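Local coordinates for carboxymuconolactone decarboxylase family protein (Methanocaldococcus jannaschii, PDB 3D7I) that is a small, all-helical protein of the AhpD-like clan that probably has peroxiredoxin-type oxidoreductase activity and may take part in oxygen detoxification, at residues B[20-23]-B[24-28]; B[45-48]-B[49-53]; B[77-80]-B[81-85]. All blocks are in the same frame, centred on the assembly; numbering follows the deposited sequence.

Interaction 1 (B[20-23]-B[24-28]); sequences PDLY and DIIVK. With SO4 (sulfate ion), chain F.
Y23 and V27 make the main side-chain contact of this first stretch of helix 20-33, one turn apart on the same flank. The CG2 methyl of V27 sits over one face of the phenol ring, offset toward its rim, and forms a CH-pi contact 3.8 Å from the centroid of the Y23 ring and 24° off its normal. Two torsions set this up: Y23 carries CG anti to its backbone N (chi1 175°), which sends the ring along the helix toward its C-terminal end, and V27 places CG2 beside its own N, facing back. The nearest ring atoms to V27 CG2 are CE2 and CZ of Y23, each at 3.6 Å. M12, V15 and A16 of helix 10-18 also touch the Y23 side chain, and F8 reaches both Y23 and V27. The D24 carboxylate crosses the Y23 side chain at about a right angle, its plane turned 60° from the ring, with OD1 of D24 3.6 Å from CD2 of Y23. On another flank L22 CG meets I26 CD1 at 4.0 Å, the two chains slanting across each other; here T32 of a second subunit and R84 and M92 of a third pack against the helix. At the N-terminal end a sulfate, probably from the crystallisation liquor, takes the amide of D21 (N to O4, 2.9 Å) and, through O3, that of L22 (N to O3, 3.1 Å). K37 NZ of the second subunit binds it too. The D21 carboxylate lies close to the anion, and the helix dipole and the lysine probably offset that repulsion. P20 in the first turn, amides donating to an oxyanion and i to i+4 bonds such as V27 N to Y23 O behind them are typical of an anion-binding helix N-terminus.

Interaction 2 (B[45-48]-B[49-53]); sequences KLIA and IGIVA
I47 and I51 touch one turn apart on helix 41-53, a regular alpha-helix of this all-helical AhpD-like fold whose side chains here are mostly buried. CG2 of I47 meets CD1 of I51 at 3.9 Å, the two chains slanting past each other. The contact follows from the torsions: I51 keeps CG1 beside its backbone N (chi1 -68°), so its terminal methyl reaches back along the helix, while the CG2 branch of I47 leans forward to meet it. On the next flank L46 and I49 approach more loosely, CD2 of L46 standing 4.4 Å from CD1 of I49. CG1 of I49 also packs on the preceding turn's backbone, 3.4 Å from K45 O. The backbone bonds are i to i+4, among them I49 N to K45 O and I51 N to I47 O, and fix the spacing of these side chains. G50 has no side chain; a beta carbon there would lie tight against I47 O.

Outside this first shell the neighbours overlap. Q64 of helix 58-72 touches A48, and A60 and I61 of that helix touch V52, while V82 of helix 76-90 covers L46 and I49. A fourth subunit adds its I47 on I47 of this chain, its L39 on L46, its V85 on A48 and its T89 on I51, making the helix part of a subunit interface as well as of the core. Straightest of the four backbone bonds between 45-48 and 49-53 is the last, where V52 N points at A48 O over 3.0 Å with an N-H...O angle of 174°.

Interaction 3 (B[77-80]-B[81-85]); sequences EEIA and DVLRV. With SO4 (sulfate ion), chain E.
D81 N to E77 O, V82 N to E78 O, L83 N to I79 O and R84 N to A80 O are successive i to i+4 bonds, 2.9 to 3.2 Å long, that run helix 76-90 through regular alpha geometry. Along its inner flank L83 CG sits 4.4 Å from I79 CG2 and closer, at 3.3 Å, to I79 O. M65 of helix 58-72 touches both residues, while L102 of helix 92-104 touches I79 and A98 of that helix touches L83, so this flank belongs to the helical bundle of the AhpD-like fold. The outer flank is polar and faces a fourth subunit. There D81 OD1 accepts hydrogen bonds from a water 2.6 Å away and from the K37 amide of that subunit, while OD2 takes its T38 and L39 amides; D81 CG, beside its own backbone N (chi1 -76°), turns the carboxylate toward them. R84 bends at chi3 (94°), and its guanidinium meets a sulfate in plane at its edge. NH1 and NH2 of R84 both reach sulfate O1 at 3.3 Å in weak bonds, and NH2 also bonds T32 O of the fourth subunit. An alanine here would remove the guanidinium and would probably leave that T32 carbonyl without this donor and the sulfate held chiefly by the D21 and L22 amides of a fifth subunit.

In the fold
Along the chain the three contacts come in series, on helices 20-33, 41-53 and 76-90. Interactions 2 and 3 are neighbours, centres 10 Å apart, and touch directly: V82 CG1 lies 3.5 Å from G50 N, and L83 meets A53. Interaction 1 stands apart, its centre 22 Å from that of interaction 2 and 31 Å from that of interaction 3, on the opposite side of the chain's centre from the latter. The assembly of six chains brings the distant ends together: L22 packs on R84 of a third subunit, and R84 on L22 of a fifth, with a sulfate at such a junction. Core packing and subunit assembly thus share the same helices.

Interaction 1 (B[20-23]-B[24-28])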
ATOM      1  N   PRO B  20     -22.151  19.722  -2.332  1.00 22.95           N
ATOM      2  CA  PRO B  20     -21.807  20.647  -3.412  1.00 20.97           C
ATOM      3  C   PRO B  20     -20.571  21.504  -3.178  1.00 23.47           C
ATOM      4  O   PRO B  20     -19.780  21.673  -4.113  1.00 22.73           O
ATOM      5  CB  PRO B  20     -23.060  21.514  -3.529  1.00 22.49           C
ATOM      6  CG  PRO B  20     -24.124  20.752  -2.902  1.00 24.22           C
ATOM      7  CD  PRO B  20     -23.557  19.852  -1.923  1.00 23.77           C
ATOM      8  N   ASP B  21     -20.372  22.029  -1.973  1.00 23.93           N
ATOM      9  CA  ASP B  21     -19.201  22.875  -1.728  1.00 28.48           C
ATOM     10  C   ASP B  21     -17.917  22.053  -1.749  1.00 26.25           C
ATOM     11  O   ASP B  21     -16.860  22.486  -2.281  1.00 26.13           O
ATOM     12  CB  ASP B  21     -19.324  23.624  -0.399  1.00 30.80           C
ATOM     13  CG  ASP B  21     -20.298  24.815  -0.457  1.00 38.16           C
ATOM     14  OD1 ASP B  21     -20.845  25.161  -1.536  1.00 42.94           O
ATOM     15  OD2 ASP B  21     -20.510  25.416   0.615  1.00 46.06           O
ATOM     16  N   LEU B  22     -17.979  20.845  -1.210  1.00 24.97           N
ATOM     17  CA  LEU B  22     -16.820  19.954  -1.276  1.00 23.54           C
ATOM     18  C   LEU B  22     -16.513  19.585  -2.718  1.00 22.52           C
ATOM     19  O   LEU B  22     -15.350  19.592  -3.152  1.00 24.44           O
ATOM     20  CB  LEU B  22     -17.064  18.704  -0.419  1.00 23.74           C
ATOM     21  CG  LEU B  22     -15.981  17.659  -0.339  1.00 25.87           C
ATOM     22  CD1 LEU B  22     -14.624  18.282   0.110  1.00 25.00           C
ATOM     23  CD2 LEU B  22     -16.455  16.517   0.582  1.00 23.70           C
ATOM     24  N   TYR B  23     -17.552  19.259  -3.468  1.00 22.41           N
ATOM     25  CA  TYR B  23     -17.419  18.985  -4.896  1.00 22.77           C
ATOM     26  C   TYR B  23     -16.668  20.127  -5.618  1.00 22.67           C
ATOM     27  O   TYR B  23     -15.709  19.898  -6.360  1.00 23.91           O
ATOM     28  CB  TYR B  23     -18.788  18.782  -5.525  1.00 23.66           C
ATOM     29  CG  TYR B  23     -18.714  18.605  -7.021  1.00 22.50           C
ATOM     30  CD1 TYR B  23     -18.412  17.379  -7.577  1.00 23.27           C
ATOM     31  CD2 TYR B  23     -18.940  19.683  -7.876  1.00 25.67           C
ATOM     32  CE1 TYR B  23     -18.344  17.222  -8.949  1.00 21.18           C
ATOM     33  CE2 TYR B  23     -18.862  19.531  -9.227  1.00 25.00           C
ATOM     34  CZ  TYR B  23     -18.553  18.294  -9.754  1.00 23.45           C
ATOM     35  OH  TYR B  23     -18.487  18.137 -11.095  1.00 27.44           O
ATOM     36  N   ASP B  24     -17.117  21.350  -5.380  1.00 23.82           N
ATOM     37  CA  ASP B  24     -16.517  22.516  -6.031  1.00 24.16           C
ATOM     38  C   ASP B  24     -15.027  22.686  -5.704  1.00 25.07           C
ATOM     39  O   ASP B  24     -14.237  23.041  -6.588  1.00 23.28           O
ATOM     40  CB  ASP B  24     -17.276  23.778  -5.614  1.00 24.42           C
ATOM     41  CG  ASP B  24     -18.606  23.902  -6.273  1.00 33.39           C
ATOM     42  OD1 ASP B  24     -18.858  23.232  -7.309  1.00 34.11           O
ATOM     43  OD2 ASP B  24     -19.406  24.723  -5.758  1.00 37.66           O
ATOM     44  N   ILE B  25     -14.632  22.412  -4.462  1.00 23.65           N
ATOM     45  CA  ILE B  25     -13.234  22.571  -4.065  1.00 24.84           C
ATOM     46  C   ILE B  25     -12.417  21.456  -4.746  1.00 23.61           C
ATOM     47  O   ILE B  25     -11.309  21.686  -5.220  1.00 24.22           O
ATOM     48  CB  ILE B  25     -13.047  22.528  -2.541  1.00 27.79           C
ATOM     49  CG1 ILE B  25     -13.774  23.701  -1.882  1.00 32.72           C
ATOM     50  CG2 ILE B  25     -11.570  22.579  -2.188  1.00 30.67           C
ATOM     51  CD1 ILE B  25     -14.073  23.478  -0.377  1.00 35.16           C
ATOM     52  N   ILE B  26     -13.005  20.257  -4.837  1.00 24.35           N
ATOM     53  CA  ILE B  26     -12.324  19.143  -5.500  1.00 24.21           C
ATOM     54  C   ILE B  26     -12.086  19.468  -6.986  1.00 23.22           C
ATOM     55  O   ILE B  26     -10.982  19.234  -7.523  1.00 25.47           O
ATOM     56  CB  ILE B  26     -13.079  17.776  -5.325  1.00 24.22           C
ATOM     57  CG1 ILE B  26     -13.063  17.316  -3.866  1.00 23.74           C
ATOM     58  CG2 ILE B  26     -12.425  16.677  -6.177  1.00 29.35           C
ATOM     59  CD1 ILE B  26     -14.099  16.200  -3.579  1.00 23.35           C
ATOM     60  N   VAL B  27     -13.096  20.034  -7.639  1.00 24.58           N
ATOM     61  CA  VAL B  27     -12.962  20.418  -9.041  1.00 26.19           C
ATOM     62  C   VAL B  27     -11.841  21.460  -9.212  1.00 24.90           C
ATOM     63  O   VAL B  27     -10.966  21.316 -10.090  1.00 24.16           O
ATOM     64  CB  VAL B  27     -14.270  20.944  -9.606  1.00 28.22           C
ATOM     65  CG1 VAL B  27     -14.027  21.684 -10.917  1.00 28.71           C
ATOM     66  CG2 VAL B  27     -15.308  19.777  -9.788  1.00 26.39           C
ATOM     67  N   LYS B  28     -11.820  22.476  -8.359  1.00 23.37           N
ATOM     68  CA  LYS B  28     -10.740  23.477  -8.405  0.50 23.88           C
ATOM     69  C   LYS B  28      -9.379  22.832  -8.179  1.00 24.17           C
ATOM     70  O   LYS B  28      -8.430  23.148  -8.867  1.00 24.41           O
ATOM     71  CB  LYS B  28     -10.975  24.615  -7.398  0.50 24.31           C
ATOM     72  CG  LYS B  28     -12.174  25.494  -7.702  0.50 20.98           C
TER
HETATM   73  S   SO4 F 105     -21.400  21.229   1.442  0.75 35.78           S
HETATM   74  O1  SO4 F 105     -22.366  20.298   2.016  0.75 33.99           O
HETATM   75  O2  SO4 F 105     -20.945  22.129   2.517  0.75 35.13           O
HETATM   76  O3  SO4 F 105     -20.220  20.517   0.921  0.75 27.30           O
HETATM   77  O4  SO4 F 105     -22.048  21.991   0.365  0.75 31.51           O

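Interaction 2 (B[45-48]-B[49-53])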
ATOM      1  N   LYS B  45      -1.430  13.193 -17.144  1.00 23.49           N
ATOM      2  CA  LYS B  45      -2.404  12.101 -17.182  1.00 22.94           C
ATOM      3  C   LYS B  45      -1.735  10.730 -17.319  1.00 23.73           C
ATOM      4  O   LYS B  45      -2.196   9.762 -16.731  1.00 23.97           O
ATOM      5  CB  LYS B  45      -3.422  12.315 -18.310  1.00 26.12           C
ATOM      6  CG  LYS B  45      -4.472  13.328 -17.908  1.00 37.14           C
ATOM      7  CD  LYS B  45      -5.489  12.739 -16.918  1.00 40.63           C
ATOM      8  CE  LYS B  45      -6.453  13.837 -16.464  1.00 46.64           C
ATOM      9  NZ  LYS B  45      -7.472  13.370 -15.477  1.00 41.05           N
ATOM     10  N   LEU B  46      -0.648  10.666 -18.080  1.00 22.77           N
ATOM     11  CA  LEU B  46       0.177   9.434 -18.171  1.00 22.94           C
ATOM     12  C   LEU B  46       0.765   9.055 -16.814  1.00 20.00           C
ATOM     13  O   LEU B  46       0.762   7.888 -16.414  1.00 21.82           O
ATOM     14  CB  LEU B  46       1.283   9.584 -19.238  1.00 24.89           C
ATOM     15  CG  LEU B  46       0.802   9.672 -20.696  1.00 24.96           C
ATOM     16  CD1 LEU B  46       1.938  10.078 -21.637  1.00 25.24           C
ATOM     17  CD2 LEU B  46       0.183   8.345 -21.164  1.00 26.64           C
ATOM     18  N   ILE B  47       1.228  10.059 -16.071  1.00 20.74           N
ATOM     19  CA  ILE B  47       1.686   9.861 -14.713  1.00 21.62           C
ATOM     20  C   ILE B  47       0.558   9.334 -13.818  1.00 20.78           C
ATOM     21  O   ILE B  47       0.760   8.405 -13.038  1.00 21.91           O
ATOM     22  CB  ILE B  47       2.289  11.168 -14.147  1.00 22.08           C
ATOM     23  CG1 ILE B  47       3.586  11.535 -14.884  1.00 24.84           C
ATOM     24  CG2 ILE B  47       2.568  11.062 -12.618  1.00 22.38           C
ATOM     25  CD1 ILE B  47       3.999  13.021 -14.707  1.00 22.86           C
ATOM     26  N   ALA B  48      -0.636   9.924 -13.956  1.00 21.87           N
ATOM     27  CA  ALA B  48      -1.790   9.497 -13.161  1.00 21.24           C
ATOM     28  C   ALA B  48      -2.110   8.020 -13.440  1.00 21.15           C
ATOM     29  O   ALA B  48      -2.382   7.256 -12.521  1.00 23.10           O
ATOM     30  CB  ALA B  48      -3.018  10.408 -13.439  1.00 21.67           C
ATOM     31  N   ILE B  49      -2.064   7.621 -14.711  1.00 23.22           N
ATOM     32  CA  ILE B  49      -2.285   6.210 -15.081  1.00 23.42           C
ATOM     33  C   ILE B  49      -1.282   5.331 -14.380  1.00 22.45           C
ATOM     34  O   ILE B  49      -1.647   4.322 -13.802  1.00 22.38           O
ATOM     35  CB  ILE B  49      -2.238   5.985 -16.610  1.00 22.22           C
ATOM     36  CG1 ILE B  49      -3.426   6.655 -17.304  1.00 26.05           C
ATOM     37  CG2 ILE B  49      -2.271   4.465 -16.971  1.00 25.18           C
ATOM     38  CD1 ILE B  49      -3.205   6.873 -18.791  1.00 25.14           C
ATOM     39  N   GLY B  50       0.003   5.714 -14.443  1.00 23.64           N
ATOM     40  CA  GLY B  50       1.054   4.970 -13.767  1.00 22.69           C
ATOM     41  C   GLY B  50       0.799   4.764 -12.287  1.00 22.13           C
ATOM     42  O   GLY B  50       0.952   3.664 -11.748  1.00 22.25           O
ATOM     43  N   ILE B  51       0.411   5.839 -11.607  1.00 21.97           N
ATOM     44  CA  ILE B  51       0.198   5.776 -10.183  1.00 23.22           C
ATOM     45  C   ILE B  51      -0.962   4.856  -9.854  1.00 20.30           C
ATOM     46  O   ILE B  51      -0.851   4.008  -8.980  1.00 22.58           O
ATOM     47  CB  ILE B  51      -0.036   7.175  -9.563  1.00 23.33           C
ATOM     48  CG1 ILE B  51       1.258   8.010  -9.635  1.00 25.36           C
ATOM     49  CG2 ILE B  51      -0.525   7.071  -8.097  1.00 25.70           C
ATOM     50  CD1 ILE B  51       1.102   9.493  -9.340  1.00 23.40           C
ATOM     51  N   VAL B  52      -2.093   5.054 -10.516  1.00 22.13           N
ATOM     52  CA  VAL B  52      -3.292   4.244 -10.260  0.50 22.96           C
ATOM     53  C   VAL B  52      -3.044   2.773 -10.615  1.00 22.59           C
ATOM     54  O   VAL B  52      -3.465   1.849  -9.898  1.00 23.85           O
ATOM     55  CB  VAL B  52      -4.486   4.787 -11.063  0.50 23.96           C
ATOM     56  CG1 VAL B  52      -5.726   3.913 -10.854  0.50 22.52           C
ATOM     57  CG2 VAL B  52      -4.792   6.251 -10.650  0.50 24.56           C
ATOM     58  N   ALA B  53      -2.327   2.552 -11.724  1.00 21.97           N
ATOM     59  CA  ALA B  53      -2.039   1.184 -12.145  1.00 22.83           C
ATOM     60  C   ALA B  53      -1.089   0.475 -11.195  1.00 24.96           C
ATOM     61  O   ALA B  53      -1.050  -0.754 -11.195  1.00 27.05           O
ATOM     62  CB  ALA B  53      -1.510   1.122 -13.596  1.00 22.19           C
TER

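Interaction 3 (B[77-80]-B[81-85])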
ATOM      1  N   GLU B  77      -0.648   2.083 -27.142  1.00 23.62           N
ATOM      2  CA  GLU B  77       0.814   1.964 -27.161  1.00 27.19           C
ATOM      3  C   GLU B  77       1.484   2.886 -26.125  1.00 22.94           C
ATOM      4  O   GLU B  77       2.429   2.497 -25.452  1.00 25.59           O
ATOM      5  CB  GLU B  77       1.380   2.281 -28.553  1.00 28.02           C
ATOM      6  CG  GLU B  77       2.883   1.973 -28.672  1.00 35.01           C
ATOM      7  CD  GLU B  77       3.447   2.265 -30.067  1.00 37.01           C
ATOM      8  OE1 GLU B  77       2.963   3.226 -30.729  1.00 52.64           O
ATOM      9  OE2 GLU B  77       4.367   1.519 -30.484  1.00 48.87           O
ATOM     10  N   GLU B  78       0.984   4.107 -25.988  1.00 24.57           N
ATOM     11  CA  GLU B  78       1.491   5.011 -24.958  1.00 24.63           C
ATOM     12  C   GLU B  78       1.198   4.479 -23.547  1.00 24.30           C
ATOM     13  O   GLU B  78       2.059   4.528 -22.665  1.00 23.45           O
ATOM     14  CB  GLU B  78       0.910   6.410 -25.115  1.00 25.09           C
ATOM     15  CG  GLU B  78       1.418   7.130 -26.348  1.00 28.85           C
ATOM     16  CD  GLU B  78       0.699   8.449 -26.647  1.00 30.84           C
ATOM     17  OE1 GLU B  78      -0.512   8.613 -26.353  1.00 33.27           O
ATOM     18  OE2 GLU B  78       1.372   9.344 -27.185  1.00 33.37           O
ATOM     19  N   ILE B  79      -0.018   3.983 -23.343  1.00 24.49           N
ATOM     20  CA  ILE B  79      -0.357   3.362 -22.054  1.00 23.04           C
ATOM     21  C   ILE B  79       0.536   2.152 -21.747  1.00 21.63           C
ATOM     22  O   ILE B  79       1.029   2.000 -20.628  1.00 21.32           O
ATOM     23  CB  ILE B  79      -1.881   3.018 -21.921  1.00 22.33           C
ATOM     24  CG1 ILE B  79      -2.732   4.286 -22.040  1.00 25.20           C
ATOM     25  CG2 ILE B  79      -2.166   2.381 -20.554  1.00 21.31           C
ATOM     26  CD1 ILE B  79      -4.201   4.006 -22.201  1.00 24.12           C
ATOM     27  N   ALA B  80       0.814   1.328 -22.747  1.00 22.41           N
ATOM     28  CA  ALA B  80       1.674   0.191 -22.542  1.00 20.30           C
ATOM     29  C   ALA B  80       3.063   0.627 -22.074  1.00 21.42           C
ATOM     30  O   ALA B  80       3.651   0.000 -21.211  1.00 20.43           O
ATOM     31  CB  ALA B  80       1.757  -0.655 -23.798  1.00 22.66           C
ATOM     32  N   ASP B  81       3.567   1.742 -22.602  1.00 20.93           N
ATOM     33  CA  ASP B  81       4.861   2.269 -22.143  1.00 20.26           C
ATOM     34  C   ASP B  81       4.825   2.739 -20.693  1.00 22.81           C
ATOM     35  O   ASP B  81       5.812   2.617 -19.980  1.00 22.27           O
ATOM     36  CB  ASP B  81       5.339   3.424 -23.019  1.00 20.14           C
ATOM     37  CG  ASP B  81       5.910   2.980 -24.370  1.00 23.19           C
ATOM     38  OD1 ASP B  81       6.279   1.795 -24.563  1.00 25.42           O
ATOM     39  OD2 ASP B  81       6.037   3.875 -25.224  1.00 28.27           O
ATOM     40  N   VAL B  82       3.687   3.291 -20.258  1.00 21.25           N
ATOM     41  CA  VAL B  82       3.477   3.587 -18.852  1.00 22.27           C
ATOM     42  C   VAL B  82       3.554   2.291 -18.023  1.00 20.03           C
ATOM     43  O   VAL B  82       4.233   2.238 -16.974  1.00 19.50           O
ATOM     44  CB  VAL B  82       2.122   4.299 -18.617  1.00 20.90           C
ATOM     45  CG1 VAL B  82       1.848   4.487 -17.121  1.00 22.88           C
ATOM     46  CG2 VAL B  82       2.039   5.647 -19.417  1.00 20.83           C
ATOM     47  N   LEU B  83       2.936   1.228 -18.527  1.00 20.16           N
ATOM     48  CA  LEU B  83       2.870  -0.034 -17.798  1.00 19.84           C
ATOM     49  C   LEU B  83       4.243  -0.708 -17.670  1.00 18.54           C
ATOM     50  O   LEU B  83       4.512  -1.407 -16.684  1.00 19.11           O
ATOM     51  CB  LEU B  83       1.847  -0.954 -18.426  1.00 20.98           C
ATOM     52  CG  LEU B  83       0.411  -0.418 -18.421  1.00 20.66           C
ATOM     53  CD1 LEU B  83      -0.562  -1.521 -18.845  1.00 21.28           C
ATOM     54  CD2 LEU B  83       0.022   0.161 -17.021  1.00 22.33           C
ATOM     55  N   ARG B  84       5.147  -0.435 -18.617  1.00 20.31           N
ATOM     56  CA  ARG B  84       6.530  -0.929 -18.479  1.00 21.39           C
ATOM     57  C   ARG B  84       7.150  -0.400 -17.190  1.00 20.18           C
ATOM     58  O   ARG B  84       7.772  -1.114 -16.405  1.00 19.30           O
ATOM     59  CB  ARG B  84       7.358  -0.507 -19.694  1.00 22.29           C
ATOM     60  CG  ARG B  84       6.929  -1.144 -20.997  1.00 22.30           C
ATOM     61  CD  ARG B  84       7.604  -0.498 -22.189  1.00 28.97           C
ATOM     62  NE  ARG B  84       8.798  -1.195 -22.572  1.00 33.52           N
ATOM     63  CZ  ARG B  84       8.885  -2.119 -23.532  1.00 23.68           C
ATOM     64  NH1 ARG B  84       7.859  -2.517 -24.264  1.00 32.40           N
ATOM     65  NH2 ARG B  84      10.036  -2.654 -23.753  1.00 24.82           N
ATOM     66  N   VAL B  85       6.903   0.875 -16.925  1.00 19.60           N
ATOM     67  CA  VAL B  85       7.368   1.509 -15.689  1.00 20.32           C
ATOM     68  C   VAL B  85       6.662   0.958 -14.452  1.00 20.03           C
ATOM     69  O   VAL B  85       7.297   0.743 -13.431  1.00 20.48           O
ATOM     70  CB  VAL B  85       7.236   3.049 -15.755  1.00 21.39           C
ATOM     71  CG1 VAL B  85       7.904   3.711 -14.507  1.00 22.27           C
ATOM     72  CG2 VAL B  85       7.884   3.588 -17.054  1.00 22.62           C
TER
HETATM   73  S   SO4 E 106       9.522  -4.748 -26.937  1.00 37.84           S
HETATM   74  O1  SO4 E 106       9.158  -5.259 -25.661  1.00 40.55           O
HETATM   75  O2  SO4 E 106      10.737  -3.954 -26.792  1.00 52.87           O
HETATM   76  O3  SO4 E 106       9.768  -5.836 -27.911  1.00 41.65           O
HETATM   77  O4  SO4 E 106       8.405  -3.946 -27.411  1.00 50.95           O
HETATM   78  O   HOH W   1       4.661   0.028 -25.547  1.00 48.72           O